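Local coordinates for predicted metal-dependent phosphohydrolase (Magnetospirillum magnetotacticum MS-1, PDB 3KH1), which is a predicted metal-dependent phosphohydrolase of the HD family, possibly with 5'-deoxynucleotidase activity, at residues Arg9-Ser15 with Leu110-Gln115; Val78-Gly83 with Glu98-Lys102. One frame throughout, in Å; residues are numbered along the deposited sequence.

Contact 1: Arg9-Ser15 with Leu110-Gln115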
loop_
_atom_site.group_PDB
_atom_site.type_symbol
_atom_site.label_atom_id
_atom_site.label_comp_id
_atom_site.label_asym_id
_atom_site.label_seq_id
_atom_site.Cartn_x
_atom_site.Cartn_y
_atom_site.Cartn_z
ATOM N N ARG A 9 -15.341 11.196 16.224
ATOM C CA ARG A 9 -13.975 10.718 16.001
ATOM C C ARG A 9 -13.934 9.727 14.839
ATOM O O ARG A 9 -13.102 9.848 13.942
ATOM C CB ARG A 9 -13.441 10.092 17.299
ATOM C CG ARG A 9 -12.079 9.407 17.129
ATOM C CD ARG A 9 -11.568 8.917 18.475
ATOM N NE ARG A 9 -10.280 8.264 18.314
ATOM C CZ ARG A 9 -9.113 8.907 18.229
ATOM N NH1 ARG A 9 -9.031 10.217 18.365
ATOM N NH2 ARG A 9 -7.993 8.234 18.026
ATOM N N LEU A 10 -14.823 8.737 14.861
ATOM C CA LEU A 10 -14.844 7.703 13.822
ATOM C C LEU A 10 -15.213 8.391 12.489
ATOM O O LEU A 10 -14.669 8.024 11.458
ATOM C CB LEU A 10 -15.800 6.576 14.210
ATOM C CG LEU A 10 -15.840 5.416 13.213
ATOM C CD1 LEU A 10 -14.459 4.798 12.912
ATOM C CD2 LEU A 10 -16.838 4.373 13.731
ATOM N N ALA A 11 -16.155 9.340 12.479
ATOM C CA ALA A 11 -16.491 9.987 11.219
ATOM C C ALA A 11 -15.289 10.731 10.628
ATOM O O ALA A 11 -15.105 10.709 9.407
ATOM C CB ALA A 11 -17.649 10.942 11.417
ATOM N N ALA A 12 -14.483 11.361 11.471
ATOM C CA ALA A 12 -13.300 12.076 11.010
ATOM C C ALA A 12 -12.309 11.078 10.427
ATOM O O ALA A 12 -11.775 11.263 9.314
ATOM C CB ALA A 12 -12.661 12.897 12.151
ATOM N N GLN A 13 -12.093 9.961 11.129
ATOM C CA GLN A 13 -11.218 8.901 10.613
ATOM C C GLN A 13 -11.683 8.368 9.258
ATOM O O GLN A 13 -10.888 8.226 8.328
ATOM C CB GLN A 13 -11.094 7.770 11.641
ATOM C CG GLN A 13 -10.381 8.241 12.886
ATOM C CD GLN A 13 -10.551 7.299 14.073
ATOM O OE1 GLN A 13 -11.612 6.677 14.235
ATOM N NE2 GLN A 13 -9.472 7.148 14.894
HETATM N N MSE A 14 -12.986 8.137 9.108
HETATM C CA MSE A 14 -13.501 7.626 7.836
HETATM C C MSE A 14 -13.380 8.659 6.734
HETATM O O MSE A 14 -13.086 8.297 5.588
HETATM C CB MSE A 14 -14.963 7.186 7.951
HETATM C CG MSE A 14 -15.171 6.034 8.881
HETATM SE SE MSE A 14 -14.053 4.481 8.483
HETATM C CE MSE A 14 -14.935 3.276 9.644
ATOM N N SER A 15 -13.537 9.952 7.069
ATOM C CA SER A 15 -13.395 11.000 6.067
ATOM C C SER A 15 -11.967 11.010 5.471
ATOM O O SER A 15 -11.797 11.174 4.259
ATOM C CB SER A 15 -13.775 12.346 6.638
ATOM O OG SER A 15 -12.747 12.962 7.413
ATOM N N LEU A 110 -7.976 16.363 8.423
ATOM C CA LEU A 110 -9.232 15.600 8.419
ATOM C C LEU A 110 -9.334 14.638 9.621
ATOM O O LEU A 110 -10.419 14.285 10.061
ATOM C CB LEU A 110 -9.386 14.816 7.117
ATOM C CG LEU A 110 -9.573 15.646 5.829
ATOM C CD1 LEU A 110 -9.526 14.727 4.600
ATOM C CD2 LEU A 110 -10.874 16.483 5.869
ATOM N N LEU A 111 -8.195 14.165 10.104
ATOM C CA LEU A 111 -8.175 13.200 11.201
ATOM C C LEU A 111 -8.561 13.871 12.517
ATOM O O LEU A 111 -8.477 15.097 12.640
ATOM C CB LEU A 111 -6.780 12.578 11.327
ATOM C CG LEU A 111 -6.393 11.630 10.189
ATOM C CD1 LEU A 111 -4.868 11.452 10.169
ATOM C CD2 LEU A 111 -7.170 10.312 10.323
ATOM N N PRO A 112 -8.954 13.059 13.513
ATOM C CA PRO A 112 -9.070 13.631 14.845
ATOM C C PRO A 112 -7.745 14.290 15.269
ATOM O O PRO A 112 -6.690 13.876 14.799
ATOM C CB PRO A 112 -9.375 12.439 15.748
ATOM C CG PRO A 112 -9.590 11.309 14.883
ATOM C CD PRO A 112 -9.173 11.607 13.497
ATOM N N PRO A 113 -7.791 15.304 16.146
ATOM C CA PRO A 113 -6.563 16.039 16.478
ATOM C C PRO A 113 -5.345 15.213 16.890
ATOM O O PRO A 113 -4.235 15.573 16.503
ATOM C CB PRO A 113 -7.001 16.951 17.624
ATOM C CG PRO A 113 -8.431 17.214 17.310
ATOM C CD PRO A 113 -8.985 15.950 16.723
ATOM N N ASP A 114 -5.526 14.162 17.693
ATOM C CA ASP A 114 -4.405 13.344 18.127
ATOM C C ASP A 114 -3.705 12.680 16.919
ATOM O O ASP A 114 -2.491 12.727 16.782
ATOM C CB ASP A 114 -4.807 12.320 19.203
ATOM C CG ASP A 114 -5.811 11.281 18.701
ATOM O OD1 ASP A 114 -6.694 11.606 17.909
ATOM O OD2 ASP A 114 -5.738 10.117 19.118
ATOM N N GLN A 115 -4.484 12.135 16.020
ATOM C CA GLN A 115 -3.936 11.501 14.870
ATOM C C GLN A 115 -3.466 12.483 13.811
ATOM O O GLN A 115 -2.478 12.226 13.126
ATOM C CB GLN A 115 -4.957 10.530 14.257
ATOM C CG GLN A 115 -5.174 9.254 15.057
ATOM C CD GLN A 115 -6.162 8.348 14.405
ATOM O OE1 GLN A 115 -7.281 8.767 14.080
ATOM N NE2 GLN A 115 -5.778 7.081 14.229
HETATM O O HOH W 1 -12.791 15.529 9.427
#
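Here the N-terminal helix 8-19 of this mostly helical HD-domain protein lies against the turn that leads into helix 113-128, with P112 in the N-cap position of that second helix. R9, P112 and L110 give up the most surface. The R9 side chain is extended, t at chi1 to chi3, which carries the guanidinium across to the first turn of the other helix. There a two-pronged salt bridge joins R9 NH1 to D114 OD1 at 2.8 Å and R9 NH2 to D114 OD2 at 3.1 Å, with OD1 near the guanidinium plane. P112 CG lies over one face of the guanidinium, and R9 NH1 is 3.5 Å from P112 CB. The proline also meets the helix itself, P112 CD being 3.6 Å from Q13 CG and 4.0 Å from A12 CB. A small residue at A12 lets the backbones come close, with the CA atoms of A12 and L111 5.3 Å apart.

One turn along the helix from R9, Q13 NE2 donates to Q115 OE1 at 2.8 Å. Both R9 and Q13 also face the second subunit: R9 forms a salt bridge with E57 of that subunit, and the strongest polar partner of Q13 is Y58 there. The contact is part of the interface between the two subunits.

At the other end is L110, whose side chain touches S15 and E19. L110 O packs 3.4 Å from A12 CB. S15 OG donates to A12 O at 2.7 Å, and water 1 donates to both S15 OG at 3.3 Å and L110 O at 2.8 Å.

Contact 2: Val78-Gly83 with Glu98-Lys102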
loop_
_atom_site.group_PDB
_atom_site.type_symbol
_atom_site.label_atom_id
_atom_site.label_comp_id
_atom_site.label_asym_id
_atom_site.label_seq_id
_atom_site.Cartn_x
_atom_site.Cartn_y
_atom_site.Cartn_z
ATOM N N VAL A 78 0.708 13.716 1.304
ATOM C CA VAL A 78 0.736 15.121 0.910
ATOM C C VAL A 78 0.697 15.365 -0.599
ATOM O O VAL A 78 0.230 16.440 -1.054
ATOM C CB VAL A 78 1.959 15.881 1.494
ATOM C CG1 VAL A 78 1.801 16.009 3.040
ATOM C CG2 VAL A 78 3.312 15.243 1.050
ATOM N N GLU A 79 1.151 14.394 -1.394
ATOM C CA GLU A 79 1.144 14.547 -2.851
ATOM C C GLU A 79 -0.258 14.615 -3.467
ATOM O O GLU A 79 -0.402 15.032 -4.611
ATOM C CB GLU A 79 2.038 13.486 -3.532
ATOM C CG GLU A 79 3.505 13.545 -3.008
ATOM C CD GLU A 79 4.541 12.936 -3.922
ATOM O OE1 GLU A 79 4.202 12.189 -4.833
ATOM O OE2 GLU A 79 5.740 13.274 -3.706
ATOM N N ILE A 80 -1.291 14.178 -2.748
ATOM C CA ILE A 80 -2.674 14.370 -3.204
ATOM C C ILE A 80 -2.890 15.801 -3.629
ATOM O O ILE A 80 -3.550 16.036 -4.641
ATOM C CB ILE A 80 -3.702 13.915 -2.149
ATOM C CG1 ILE A 80 -3.691 12.397 -1.999
ATOM C CG2 ILE A 80 -5.099 14.443 -2.457
ATOM C CD1 ILE A 80 -4.335 11.903 -0.748
ATOM N N ASP A 81 -2.415 16.756 -2.822
ATOM C CA ASP A 81 -2.536 18.162 -3.139
ATOM C C ASP A 81 -1.269 18.719 -3.796
ATOM O O ASP A 81 -1.354 19.632 -4.636
ATOM C CB ASP A 81 -2.828 19.006 -1.882
ATOM C CG ASP A 81 -4.212 18.782 -1.271
ATOM O OD1 ASP A 81 -5.059 18.023 -1.836
ATOM O OD2 ASP A 81 -4.435 19.481 -0.219
ATOM N N ALA A 82 -0.091 18.253 -3.374
ATOM C CA ALA A 82 1.171 18.860 -3.847
ATOM C C ALA A 82 1.682 18.290 -5.167
ATOM O O ALA A 82 2.554 18.917 -5.790
ATOM C CB ALA A 82 2.260 18.766 -2.786
ATOM N N GLY A 83 1.182 17.129 -5.584
ATOM C CA GLY A 83 1.688 16.425 -6.764
ATOM C C GLY A 83 3.031 15.780 -6.496
ATOM O O GLY A 83 3.607 15.899 -5.425
ATOM N N GLU A 98 6.418 24.439 0.562
ATOM C CA GLU A 98 5.163 25.141 0.904
ATOM C C GLU A 98 3.917 24.354 0.482
ATOM O O GLU A 98 2.953 24.303 1.244
ATOM C CB GLU A 98 5.070 26.583 0.350
ATOM C CG GLU A 98 3.766 27.320 0.717
ATOM N N ARG A 99 3.943 23.777 -0.725
ATOM C CA ARG A 99 2.858 22.939 -1.250
ATOM C C ARG A 99 2.566 21.803 -0.286
ATOM O O ARG A 99 1.426 21.516 0.054
ATOM C CB ARG A 99 3.263 22.311 -2.591
ATOM C CG ARG A 99 3.169 23.216 -3.796
ATOM C CD ARG A 99 3.177 22.393 -5.066
ATOM N NE ARG A 99 4.506 22.318 -5.658
ATOM C CZ ARG A 99 5.258 21.229 -5.726
ATOM N NH1 ARG A 99 4.813 20.064 -5.245
ATOM N NH2 ARG A 99 6.458 21.297 -6.302
ATOM N N GLU A 100 3.639 21.139 0.127
ATOM C CA GLU A 100 3.531 19.945 0.989
ATOM C C GLU A 100 3.091 20.330 2.408
ATOM O O GLU A 100 2.255 19.676 2.998
ATOM C CB GLU A 100 4.826 19.095 0.954
ATOM C CG GLU A 100 5.035 18.436 -0.418
ATOM C CD GLU A 100 6.158 17.448 -0.503
ATOM O OE1 GLU A 100 6.951 17.310 0.440
ATOM O OE2 GLU A 100 6.255 16.790 -1.576
ATOM N N ARG A 101 3.609 21.431 2.941
ATOM C CA ARG A 101 3.185 21.908 4.268
ATOM C C ARG A 101 1.679 22.188 4.292
ATOM O O ARG A 101 0.983 21.713 5.200
ATOM C CB ARG A 101 4.004 23.156 4.677
ATOM C CG ARG A 101 3.558 23.891 5.973
ATOM C CD ARG A 101 4.507 25.069 6.327
ATOM N NE ARG A 101 4.371 26.174 5.362
ATOM C CZ ARG A 101 5.306 26.588 4.486
ATOM N NH1 ARG A 101 6.529 26.035 4.419
ATOM N NH2 ARG A 101 5.013 27.586 3.662
ATOM N N LYS A 102 1.178 22.910 3.286
ATOM C CA LYS A 102 -0.253 23.160 3.152
ATOM C C LYS A 102 -1.075 21.889 2.929
ATOM O O LYS A 102 -2.145 21.725 3.508
ATOM C CB LYS A 102 -0.557 24.140 2.009
HETATM O O HOH W 2 5.629 17.351 -4.192
#
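This is a buried helix-against-helix contact inside one subunit, in which the short helix 79-82 rests on the early part of helix 96-108. E100 and A82 contribute the most surface. The backbones are nearest at A82 and R99, whose CA atoms are 5.1 Å apart, a spacing that depends on the small alanine: A82 CB lies 3.7 Å from R99 CB and 3.7 Å from E100 CG. V78 packs on E100 as well, with V78 CG2 3.9 Å from E100 CG and V78 CG1 3.7 Å from E100 O. W123 of helix 113-128 touches both V78 and E100, so a third helix joins the packing.

In the HD fold this short helix comes just after the His-Asp pair that names the family, the aspartate being D76. E79 has the carboxylates of D76, D41 and D84 close by, an acidic cluster consistent with the metal-binding region of such enzymes; the modelled calcium ion is about 12 Å from the E79 side chain. E100 approaches this group from the neighbouring helix, E79 OE2 to E100 OE2 being 4.1 Å, two like charges.

G83, with positive phi, takes the chain out of the helix; G83 N bonds to E79 O at 2.8 Å. R99, given in one of its two conformers, makes a weak hydrogen bond from R99 NH1 to A82 O, 2.6 Å long but bent to 116°. Water 2 accepts from R99 NH1 at 3.0 Å and donates to G83 O at 2.8 Å and E100 OE2 at 2.7 Å.

How the contacts relate
Contact 2 is nested along the chain within the loop closed by contact 1, and their centres are 19 Å apart; the nearest atoms, about 8 Å apart, do not touch. Contact 1 sets helix 8-19 against the start of helix 113-128 and contact 2 sets helix 79-82 against helix 96-108, with no element in common, though W123 further along helix 113-128 packs into contact 2. Contact 1 is peripheral and only partly buried, joined by a strong ion pair and a side-chain amide bond within the subunit interface. Contact 2 is deeper, untouched by the other subunit, and relies on apolar packing, one weak bond and a bridging water beside an acidic cluster.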